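Local coordinates for geranyltranstransferase (Stenotrophomonas maltophilia, PDB 7LBJ), which probably joins isoprenyl diphosphate units head to tail with the help of magnesium, making farnesyl diphosphate or a longer chain such as octaprenyl diphosphate, at residues A[24-29]-A[80-85]. Numbering follows the deposited sequence. Where two conformers were deposited one is given.
Sequences SQLDAA and SVELIH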
loop_
_atom_site.group_PDB
_atom_site.type_symbol
_atom_site.label_atom_id
_atom_site.label_comp_id
_atom_site.label_asym_id
_atom_site.label_seq_id
_atom_site.Cartn_x
_atom_site.Cartn_y
_atom_site.Cartn_z
ATOM N N SER A 24 15.818 14.736 6.080
ATOM C CA SER A 24 15.855 15.596 4.899
ATOM C C SER A 24 15.261 14.895 3.684
ATOM O O SER A 24 14.591 15.529 2.856
ATOM C CB SER A 24 17.294 16.023 4.613
ATOM O OG SER A 24 17.367 16.783 3.423
ATOM N N GLN A 25 15.522 13.591 3.549
ATOM C CA GLN A 25 15.019 12.839 2.407
ATOM C C GLN A 25 13.503 12.727 2.459
ATOM O O GLN A 25 12.819 12.914 1.446
ATOM C CB GLN A 25 15.658 11.448 2.375
ATOM C CG GLN A 25 17.125 11.461 1.987
ATOM C CD GLN A 25 17.314 11.592 0.493
ATOM O OE1 GLN A 25 16.524 11.063 -0.279
ATOM N NE2 GLN A 25 18.368 12.287 0.078
ATOM N N LEU A 26 12.963 12.405 3.631
ATOM C CA LEU A 26 11.514 12.305 3.773
ATOM C C LEU A 26 10.839 13.651 3.539
ATOM O O LEU A 26 9.758 13.716 2.940
ATOM C CB LEU A 26 11.173 11.768 5.163
ATOM C CG LEU A 26 11.468 10.290 5.401
ATOM C CD1 LEU A 26 11.504 9.998 6.922
ATOM C CD2 LEU A 26 10.454 9.357 4.700
ATOM N N ASP A 27 11.443 14.738 4.025
ATOM C CA ASP A 27 10.850 16.052 3.797
ATOM C C ASP A 27 10.768 16.358 2.305
ATOM O O ASP A 27 9.755 16.885 1.823
ATOM C CB ASP A 27 11.655 17.126 4.534
ATOM C CG ASP A 27 11.179 18.539 4.227
ATOM O OD1 ASP A 27 10.029 18.889 4.588
ATOM O OD2 ASP A 27 11.963 19.308 3.625
ATOM N N ALA A 28 11.810 16.004 1.550
ATOM C CA ALA A 28 11.789 16.275 0.114
ATOM C C ALA A 28 10.876 15.305 -0.631
ATOM O O ALA A 28 10.363 15.645 -1.701
ATOM C CB ALA A 28 13.206 16.205 -0.458
ATOM N N ALA A 29 10.666 14.101 -0.091
ATOM C CA ALA A 29 9.864 13.071 -0.761
ATOM C C ALA A 29 8.358 13.216 -0.563
ATOM O O ALA A 29 7.592 12.636 -1.343
ATOM C CB ALA A 29 10.259 11.676 -0.271
ATOM N N SER A 80 11.384 3.799 2.505
ATOM C CA SER A 80 10.213 2.939 2.336
ATOM C C SER A 80 9.864 2.224 3.642
ATOM O O SER A 80 8.684 2.081 3.980
ATOM C CB SER A 80 10.434 1.928 1.205
ATOM O OG SER A 80 11.288 0.865 1.615
ATOM N N VAL A 81 10.872 1.804 4.416
ATOM C CA VAL A 81 10.507 1.049 5.610
ATOM C C VAL A 81 9.970 1.981 6.680
ATOM O O VAL A 81 9.115 1.571 7.481
ATOM C CB VAL A 81 11.675 0.183 6.136
ATOM C CG1 VAL A 81 12.023 -0.898 5.121
ATOM C CG2 VAL A 81 12.905 1.043 6.465
ATOM N N GLU A 82 10.448 3.235 6.723
ATOM C CA GLU A 82 9.918 4.191 7.694
ATOM C C GLU A 82 8.501 4.614 7.329
ATOM O O GLU A 82 7.676 4.833 8.226
ATOM C CB GLU A 82 10.838 5.419 7.805
ATOM C CG GLU A 82 10.517 6.379 8.953
ATOM C CD GLU A 82 10.758 5.783 10.341
ATOM O OE1 GLU A 82 11.171 4.612 10.439
ATOM O OE2 GLU A 82 10.538 6.489 11.351
ATOM N N LEU A 83 8.203 4.707 6.017
ATOM C CA LEU A 83 6.844 5.036 5.575
ATOM C C LEU A 83 5.860 3.914 5.884
ATOM O O LEU A 83 4.715 4.179 6.281
ATOM C CB LEU A 83 6.829 5.372 4.069
ATOM C CG LEU A 83 7.570 6.687 3.793
ATOM C CD1 LEU A 83 7.841 6.851 2.307
ATOM C CD2 LEU A 83 6.788 7.900 4.325
ATOM N N ILE A 84 6.264 2.653 5.705
ATOM C CA ILE A 84 5.374 1.563 6.101
ATOM C C ILE A 84 5.138 1.612 7.603
ATOM O O ILE A 84 4.002 1.517 8.080
ATOM C CB ILE A 84 5.937 0.204 5.651
ATOM C CG1 ILE A 84 5.925 0.120 4.111
ATOM C CG2 ILE A 84 5.119 -0.951 6.253
ATOM C CD1 ILE A 84 4.529 0.294 3.494
ATOM N N HIS A 85 6.213 1.798 8.372
ATOM C CA HIS A 85 6.078 1.870 9.823
ATOM C C HIS A 85 5.151 3.014 10.227
ATOM O O HIS A 85 4.224 2.836 11.032
ATOM C CB HIS A 85 7.471 2.046 10.448
ATOM C CG HIS A 85 7.462 2.181 11.941
ATOM N ND1 HIS A 85 6.982 1.194 12.773
ATOM C CD2 HIS A 85 7.898 3.178 12.751
ATOM C CE1 HIS A 85 7.112 1.581 14.032
ATOM N NE2 HIS A 85 7.652 2.787 14.043
#
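Two helices of the all-helical isoprenyl diphosphate synthase fold meet here: the last turn and a half of helix 11-29 rests, through Leu26, on the middle of helix 75-92. Leu26 reaches out between Glu82 and Leu83, and its two methyls divide the work. CD2 lies 4.0 Å from Leu83 CD2 and just as near Leu83 CG, while CD1 stands 4.3 Å from Glu82 CG. Each leucine turns CG away from its own carbonyl carbon (chi1 -72° in Leu26, -68° in Leu83), which carries the branched ends between the helices, where the side chains run antiparallel and meet along their flanks. A branched, wholly apolar end suits Leu26, since one residue can spread over two neighbours while the backbones stay apart, 8.8 Å between the CA atoms of Leu26 and Leu83. Helix 75-92 leads into the first aspartate-rich motif, DDLPAMD, which in this family typically binds magnesium and the allylic diphosphate; the contact lies about two turns before it. Leu125 and Leu132 of helix 115-134 also touch Leu83, and Met79, earlier on helix 75-92, touches Leu26. Glu82 meets Leu26 with its CG methylene; its carboxylate leads away from helix 11-29 to Arg54, whose NH1 forms a salt bridge with OE2 and probably offsets the charge of this buried acid.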